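Local coordinates for protein carbonic anhydrase (Sordaria macrospora, PDB 4O1J) that probably catalyses the reversible hydration of carbon dioxide to hydrogencarbonate, as a tetrameric, zinc-dependent beta-class carbonic anhydrase, at residues Pro137-Thr140 / Val141-Asn144; Thr153-Lys156 / Glu157-Arg161; Pro37-Phe40 / Pro41-Gly45. All coordinates share one frame; numbering follows the deposited sequence.

Contacts 1 and 2 lie on the zinc side of the chain, their centres 15 Å apart and their nearest atoms about 6 Å apart without touching. Each places one buried aliphatic residue near the metal, which Cys-56, His-112 and Cys-115 bind: the side chains of Leu-138 in contact 1 and Val-159 in contact 2 both come to about 8 Å from the zinc ion. Helix 155-176, which starts in contact 2, also receives Leu-138 and Val-141 of contact 1. Contact 3 sits across the chain's centre, its centre about 45 Å from the centres of the other two, and joins the N-terminal region to a neighbouring subunit of the tetramer.

Contact 1: Pro137-Thr140 / Val141-Asn144; sequences PLKT and VRYN
Tyr-143 N donates to Lys-139 O at 3.1 Å, one of four successive i to i+4 bonds along helix 136-144; the others run from Val-141 N to Pro-137 O, from Arg-142 N to Leu-138 O at 2.9 Å, and from Asn-144 N to Thr-140 O. The N-H...O angle of the Tyr-143 bond is 149°, and this run of bonds makes the two segments one continuous helix. Lys-139 and Tyr-143 make the main side-chain contact. With CG set anti to the carbonyl carbon (chi1 -63°), the Tyr-143 ring folds back over the preceding turn, and Lys-139 O lies 3.2 Å above the ring plane, over its centre. The lysine chain, bent at chi2 and chi4, crosses the phenol: its CG passes 3.6 Å from Tyr-143 CZ, and its NZ donates to Tyr-143 OH at 3.3 Å. Replacing Tyr-143 by an alanine would remove both ring and hydroxyl and would probably leave the Lys-139 ammonium freer to turn, with a long, weak ion pair to Asp-124 still in place. Alongside, Thr-140 and Asn-144 point the same way, Thr-140 CG2 standing 3.7 Å from Asn-144 ND2, while Thr-140 OG1 bonds back to Leu-136 O. Buried Leu-138 and Val-141 touch Ile-162, whereas Thr-140 and Tyr-143 pack on Asn-176 of a second subunit. The chemistry is thus divided: Leu-138 and Val-141 join this helix to helix 155-176 of its own subunit, and the lysine-tyrosine bond helps to orient a phenol that meets another chain.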
loop_
_atom_site.group_PDB
_atom_site.type_symbol
_atom_site.label_atom_id
_atom_site.label_comp_id
_atom_site.label_asym_id
_atom_site.label_seq_id
_atom_site.Cartn_x
_atom_site.Cartn_y
_atom_site.Cartn_z
ATOM N N PRO A 137 2.332 -9.232 -9.391
ATOM C CA PRO A 137 1.149 -9.920 -9.934
ATOM C C PRO A 137 1.193 -10.139 -11.452
ATOM O O PRO A 137 0.460 -10.996 -11.958
ATOM C CB PRO A 137 -0.010 -8.984 -9.559
ATOM C CG PRO A 137 0.621 -7.660 -9.313
ATOM C CD PRO A 137 1.962 -7.968 -8.724
ATOM N N LEU A 138 2.028 -9.382 -12.162
ATOM C CA LEU A 138 2.247 -9.605 -13.592
ATOM C C LEU A 138 3.232 -10.757 -13.789
ATOM O O LEU A 138 3.108 -11.549 -14.725
ATOM C CB LEU A 138 2.761 -8.336 -14.276
ATOM C CG LEU A 138 2.000 -7.825 -15.504
ATOM C CD1 LEU A 138 2.771 -6.705 -16.184
ATOM C CD2 LEU A 138 1.718 -8.949 -16.481
ATOM N N LYS A 139 4.218 -10.829 -12.900
ATOM C CA LYS A 139 5.167 -11.937 -12.875
ATOM C C LYS A 139 4.424 -13.227 -12.538
ATOM O O LYS A 139 4.778 -14.303 -13.019
ATOM C CB LYS A 139 6.279 -11.664 -11.856
ATOM C CG LYS A 139 7.630 -12.282 -12.192
ATOM C CD LYS A 139 8.471 -11.311 -13.029
ATOM C CE LYS A 139 9.936 -11.725 -13.139
ATOM N NZ LYS A 139 10.135 -13.169 -13.444
ATOM N N THR A 140 3.373 -13.112 -11.728
ATOM C CA THR A 140 2.551 -14.270 -11.388
ATOM C C THR A 140 1.776 -14.761 -12.599
ATOM O O THR A 140 1.654 -15.960 -12.819
ATOM C CB THR A 140 1.566 -13.953 -10.240
ATOM O OG1 THR A 140 2.302 -13.682 -9.043
ATOM C CG2 THR A 140 0.639 -15.134 -9.986
ATOM N N VAL A 141 1.277 -13.828 -13.399
ATOM C CA VAL A 141 0.609 -14.173 -14.651
ATOM C C VAL A 141 1.612 -14.818 -15.616
ATOM O O VAL A 141 1.262 -15.715 -16.388
ATOM C CB VAL A 141 -0.047 -12.934 -15.295
ATOM C CG1 VAL A 141 -0.574 -13.254 -16.682
ATOM C CG2 VAL A 141 -1.178 -12.440 -14.415
ATOM N N ARG A 142 2.862 -14.369 -15.550
ATOM C CA ARG A 142 3.927 -14.931 -16.376
ATOM C C ARG A 142 4.101 -16.409 -16.079
ATOM O O ARG A 142 4.159 -17.239 -16.990
ATOM C CB ARG A 142 5.251 -14.203 -16.130
ATOM C CG ARG A 142 6.212 -14.232 -17.301
ATOM C CD ARG A 142 7.623 -14.560 -16.866
ATOM N NE ARG A 142 7.815 -16.002 -16.784
ATOM C CZ ARG A 142 8.164 -16.771 -17.814
ATOM N NH1 ARG A 142 8.368 -16.231 -19.009
ATOM N NH2 ARG A 142 8.311 -18.081 -17.649
ATOM N N TYR A 143 4.162 -16.725 -14.791
ATOM C CA TYR A 143 4.439 -18.077 -14.323
ATOM C C TYR A 143 3.322 -19.046 -14.683
ATOM O O TYR A 143 3.572 -20.211 -14.983
ATOM C CB TYR A 143 4.631 -18.076 -12.807
ATOM C CG TYR A 143 5.813 -17.262 -12.320
ATOM C CD1 TYR A 143 6.886 -16.976 -13.160
ATOM C CD2 TYR A 143 5.859 -16.789 -11.010
ATOM C CE1 TYR A 143 7.969 -16.237 -12.710
ATOM C CE2 TYR A 143 6.937 -16.049 -10.550
ATOM C CZ TYR A 143 7.990 -15.776 -11.404
ATOM O OH TYR A 143 9.066 -15.042 -10.953
ATOM N N ASN A 144 2.086 -18.558 -14.654
ATOM C CA ASN A 144 0.931 -19.419 -14.875
ATOM C C ASN A 144 0.624 -19.637 -16.352
ATOM O O ASN A 144 -0.171 -20.507 -16.703
ATOM C CB ASN A 144 -0.306 -18.832 -14.188
ATOM C CG ASN A 144 -0.114 -18.639 -12.696
ATOM O OD1 ASN A 144 0.716 -19.302 -12.074
ATOM N ND2 ASN A 144 -0.886 -17.723 -12.113
#

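Contact 2: Thr153-Lys156 / Glu157-Arg161; sequences TDEK and ERVIR
Asp-154 holds the N-cap position of helix 155-176, and its carboxylate lies against Glu-157 in the first turn. The touching atoms are Asp-154 OD2 and the methylene Glu-157 CG, 3.2 Å apart; Glu-157 N is farther, at 3.8 Å from Asp-154 OD2, so this pair gives no evidence of a side-chain cap. The two side chains cross obliquely, and their carboxylate planes are 31° apart, with Asp-154 OD2 at 4.3 Å from Glu-157 OE2. A water donates to Glu-157 OE2; its link to Asp-154 OD2 is modelled too short to be trusted. The N-terminal end of the helix would probably offset part of the repulsion between the two acids. Backbone bonding is weak from Glu-157 N and Arg-158 N to Asp-154 O, then firms up at Val-159 N to Glu-155 O, 3.0 Å with an N-H...O angle of 158°.

Arg-158 runs back toward the start of the helix, its bend at chi3 (-62°) bringing the guanidinium over Asp-154 O, which faces the flat group. Glu-155 CG meets its edge, 3.5 Å from Arg-158 NH1, but the Glu-155 carboxylate stands nearly perpendicular and makes no ion pair with it. The guanidinium instead makes weak bonds to the carbonyls of Leu-149 and Ile-152. Beyond this exposed turn, along the helix, Val-159 packs on Ala-118 and Leu-122 of helix 116-122, Ile-160 meets Ser-113 just beyond strand 106-112, and Arg-161 forms a salt bridge with Glu-148 of helix 146-151.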
loop_
_atom_site.group_PDB
_atom_site.type_symbol
_atom_site.label_atom_id
_atom_site.label_comp_id
_atom_site.label_asym_id
_atom_site.label_seq_id
_atom_site.Cartn_x
_atom_site.Cartn_y
_atom_site.Cartn_z
ATOM N N THR A 153 7.295 -16.985 -30.730
ATOM C CA THR A 153 8.620 -16.738 -31.293
ATOM C C THR A 153 8.919 -15.246 -31.386
ATOM O O THR A 153 10.064 -14.830 -31.225
ATOM C CB THR A 153 8.778 -17.377 -32.690
ATOM O OG1 THR A 153 7.833 -16.804 -33.602
ATOM C CG2 THR A 153 8.561 -18.879 -32.619
ATOM N N ASP A 154 7.892 -14.447 -31.660
ATOM C CA ASP A 154 8.058 -12.999 -31.756
ATOM C C ASP A 154 8.016 -12.343 -30.373
ATOM O O ASP A 154 7.081 -12.550 -29.599
ATOM C CB ASP A 154 6.989 -12.384 -32.664
ATOM C CG ASP A 154 7.259 -10.916 -32.979
ATOM O OD1 ASP A 154 8.429 -10.492 -32.923
ATOM O OD2 ASP A 154 6.298 -10.184 -33.291
ATOM N N GLU A 155 9.046 -11.561 -30.072
ATOM C CA GLU A 155 9.178 -10.907 -28.776
ATOM C C GLU A 155 8.047 -9.904 -28.519
ATOM O O GLU A 155 7.489 -9.842 -27.415
ATOM C CB GLU A 155 10.532 -10.199 -28.696
ATOM C CG GLU A 155 11.282 -10.376 -27.400
ATOM C CD GLU A 155 11.339 -9.083 -26.610
ATOM O OE1 GLU A 155 10.750 -8.080 -27.079
ATOM O OE2 GLU A 155 11.967 -9.066 -25.527
ATOM N N LYS A 156 7.690 -9.141 -29.551
ATOM C CA LYS A 156 6.694 -8.084 -29.412
ATOM C C LYS A 156 5.300 -8.664 -29.184
ATOM O O LYS A 156 4.481 -8.074 -28.471
ATOM C CB LYS A 156 6.701 -7.192 -30.652
ATOM C CG LYS A 156 7.959 -6.363 -30.800
ATOM C CD LYS A 156 7.936 -5.537 -32.080
ATOM C CE LYS A 156 9.186 -4.671 -32.203
ATOM N NZ LYS A 156 9.154 -3.776 -33.403
ATOM N N GLU A 157 5.055 -9.844 -29.750
ATOM C CA GLU A 157 3.764 -10.512 -29.609
ATOM C C GLU A 157 3.696 -11.238 -28.266
ATOM O O GLU A 157 2.611 -11.512 -27.742
ATOM C CB GLU A 157 3.523 -11.486 -30.768
ATOM C CG GLU A 157 3.343 -10.824 -32.139
ATOM C CD GLU A 157 2.160 -9.861 -32.194
ATOM O OE1 GLU A 157 1.111 -10.174 -31.594
ATOM O OE2 GLU A 157 2.275 -8.793 -32.841
ATOM N N ARG A 158 4.864 -11.527 -27.701
ATOM C CA ARG A 158 4.934 -12.134 -26.381
ATOM C C ARG A 158 4.618 -11.060 -25.341
ATOM O O ARG A 158 3.868 -11.297 -24.382
ATOM C CB ARG A 158 6.318 -12.747 -26.125
ATOM C CG ARG A 158 6.363 -13.703 -24.941
ATOM C CD ARG A 158 7.775 -14.195 -24.641
ATOM N NE ARG A 158 8.356 -14.957 -25.742
ATOM C CZ ARG A 158 9.394 -14.548 -26.467
ATOM N NH1 ARG A 158 9.969 -13.379 -26.210
ATOM N NH2 ARG A 158 9.861 -15.307 -27.450
ATOM N N VAL A 159 5.177 -9.869 -25.552
ATOM C CA VAL A 159 4.914 -8.738 -24.669
ATOM C C VAL A 159 3.444 -8.329 -24.753
ATOM O O VAL A 159 2.798 -8.079 -23.725
ATOM C CB VAL A 159 5.822 -7.547 -25.012
ATOM C CG1 VAL A 159 5.384 -6.293 -24.256
ATOM C CG2 VAL A 159 7.269 -7.897 -24.709
ATOM N N ILE A 160 2.913 -8.308 -25.976
ATOM C CA ILE A 160 1.502 -8.002 -26.191
ATOM C C ILE A 160 0.638 -9.036 -25.469
ATOM O O ILE A 160 -0.322 -8.686 -24.768
ATOM C CB ILE A 160 1.140 -7.982 -27.707
ATOM C CG1 ILE A 160 1.727 -6.748 -28.393
ATOM C CG2 ILE A 160 -0.367 -7.990 -27.912
ATOM C CD1 ILE A 160 1.544 -6.742 -29.888
ATOM N N ARG A 161 1.006 -10.307 -25.603
ATOM C CA ARG A 161 0.208 -11.369 -25.004
ATOM C C ARG A 161 0.185 -11.272 -23.479
ATOM O O ARG A 161 -0.889 -11.317 -22.861
ATOM C CB ARG A 161 0.726 -12.737 -25.431
ATOM C CG ARG A 161 -0.160 -13.864 -24.966
ATOM C CD ARG A 161 -1.577 -13.625 -25.465
ATOM N NE ARG A 161 -2.534 -14.559 -24.881
ATOM C CZ ARG A 161 -3.841 -14.328 -24.783
ATOM N NH1 ARG A 161 -4.351 -13.178 -25.211
ATOM N NH2 ARG A 161 -4.637 -15.240 -24.230
HETATM O O HOH W 1 5.091 -8.222 -34.112
#

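Contact 3: Pro37-Phe40 / Pro41-Gly45; sequences PHFF and PKLAG
Phe-39 and Leu-43, one helical turn apart, lie side by side and point the same way, with Leu-43 CG over one face of the Phe-39 ring and Leu-43 CD1 at 4.0 Å from Phe-39 CZ. The phenyl group reaches this place because its CG is anti to the backbone N (chi1 169°), whereas Phe-40 takes the other branch, with CG opposite the carbonyl carbon (chi1 -72°). The two phenylalanine rings meet edge against face: Phe-39 CD2 stands 3.6 Å above the plane of the Phe-40 ring, over its centre, while Phe-40 CZ lies in the plane of the Phe-39 ring. Pro-41 fits against the base of Phe-40, its CD 3.5 Å from Phe-40 CB. Backbone bonds from Lys-42 N to His-38 O, Leu-43 N to Phe-39 O (2.9 Å) and Ala-44 N to Phe-40 O define the short helix 39-43. Phe-39 also makes a cation-pi contact with Lys-32, and Phe-40 packs on Ala-33, both of helix 16-35. At the interface with the third subunit, Leu-43 O bonds to Arg-60 of that chain, and the short helix packs on Ile-198 and Gly-199 of the third subunit, just after its strand 190-197.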
loop_
_atom_site.group_PDB
_atom_site.type_symbol
_atom_site.label_atom_id
_atom_site.label_comp_id
_atom_site.label_asym_id
_atom_site.label_seq_id
_atom_site.Cartn_x
_atom_site.Cartn_y
_atom_site.Cartn_z
ATOM N N PRO A 37 -16.751 30.389 -24.945
ATOM C CA PRO A 37 -16.560 31.230 -23.758
ATOM C C PRO A 37 -17.183 30.646 -22.489
ATOM O O PRO A 37 -16.892 31.148 -21.404
ATOM C CB PRO A 37 -17.246 32.546 -24.148
ATOM C CG PRO A 37 -18.210 32.168 -25.225
ATOM C CD PRO A 37 -17.523 31.081 -25.990
ATOM N N HIS A 38 -18.014 29.613 -22.620
ATOM C CA HIS A 38 -18.674 29.009 -21.457
ATOM C C HIS A 38 -18.107 27.641 -21.112
ATOM O O HIS A 38 -18.575 26.983 -20.188
ATOM C CB HIS A 38 -20.185 28.891 -21.680
ATOM C CG HIS A 38 -20.892 30.207 -21.709
ATOM N ND1 HIS A 38 -21.446 30.732 -22.856
ATOM C CD2 HIS A 38 -21.118 31.116 -20.731
ATOM C CE1 HIS A 38 -21.993 31.903 -22.582
ATOM N NE2 HIS A 38 -21.806 32.161 -21.300
ATOM N N PHE A 39 -17.097 27.221 -21.859
ATOM C CA PHE A 39 -16.497 25.907 -21.677
ATOM C C PHE A 39 -15.876 25.772 -20.283
ATOM O O PHE A 39 -16.181 24.838 -19.526
ATOM C CB PHE A 39 -15.451 25.674 -22.768
ATOM C CG PHE A 39 -14.578 24.479 -22.540
ATOM C CD1 PHE A 39 -15.081 23.195 -22.696
ATOM C CD2 PHE A 39 -13.245 24.639 -22.203
ATOM C CE1 PHE A 39 -14.271 22.085 -22.499
ATOM C CE2 PHE A 39 -12.428 23.540 -22.007
ATOM C CZ PHE A 39 -12.942 22.260 -22.152
ATOM N N PHE A 40 -15.008 26.722 -19.949
ATOM C CA PHE A 40 -14.317 26.706 -18.667
ATOM C C PHE A 40 -15.208 27.017 -17.455
ATOM O O PHE A 40 -15.080 26.355 -16.425
ATOM C CB PHE A 40 -13.127 27.667 -18.704
ATOM C CG PHE A 40 -11.988 27.176 -19.551
ATOM C CD1 PHE A 40 -11.380 25.961 -19.271
ATOM C CD2 PHE A 40 -11.524 27.927 -20.624
ATOM C CE1 PHE A 40 -10.338 25.500 -20.050
ATOM C CE2 PHE A 40 -10.476 27.474 -21.405
ATOM C CZ PHE A 40 -9.881 26.260 -21.117
ATOM N N PRO A 41 -16.096 28.027 -17.554
ATOM C CA PRO A 41 -16.958 28.241 -16.390
ATOM C C PRO A 41 -17.859 27.046 -16.096
ATOM O O PRO A 41 -18.154 26.771 -14.931
ATOM C CB PRO A 41 -17.785 29.463 -16.796
ATOM C CG PRO A 41 -16.899 30.202 -17.707
ATOM C CD PRO A 41 -16.252 29.122 -18.527
ATOM N N LYS A 42 -18.281 26.347 -17.144
ATOM C CA LYS A 42 -19.125 25.173 -16.979
ATOM C C LYS A 42 -18.304 23.998 -16.446
ATOM O O LYS A 42 -18.808 23.180 -15.670
ATOM C CB LYS A 42 -19.810 24.831 -18.303
ATOM C CG LYS A 42 -20.809 23.692 -18.242
ATOM C CD LYS A 42 -21.418 23.452 -19.622
ATOM C CE LYS A 42 -22.326 22.228 -19.649
ATOM N NZ LYS A 42 -22.858 21.973 -21.020
ATOM N N LEU A 43 -17.037 23.931 -16.854
ATOM C CA LEU A 43 -16.116 22.924 -16.328
ATOM C C LEU A 43 -15.920 23.077 -14.832
ATOM O O LEU A 43 -15.877 22.095 -14.092
ATOM C CB LEU A 43 -14.749 23.017 -16.997
ATOM C CG LEU A 43 -14.392 21.923 -17.994
ATOM C CD1 LEU A 43 -12.885 21.851 -18.162
ATOM C CD2 LEU A 43 -14.966 20.592 -17.568
ATOM N N ALA A 44 -15.787 24.322 -14.399
ATOM C CA ALA A 44 -15.518 24.617 -13.007
ATOM C C ALA A 44 -16.726 24.349 -12.114
ATOM O O ALA A 44 -16.593 24.290 -10.886
ATOM C CB ALA A 44 -15.069 26.056 -12.867
ATOM N N GLY A 45 -17.892 24.168 -12.729
ATOM C CA GLY A 45 -19.121 23.940 -11.986
ATOM C C GLY A 45 -19.209 22.568 -11.344
ATOM O O GLY A 45 -19.795 22.400 -10.275
#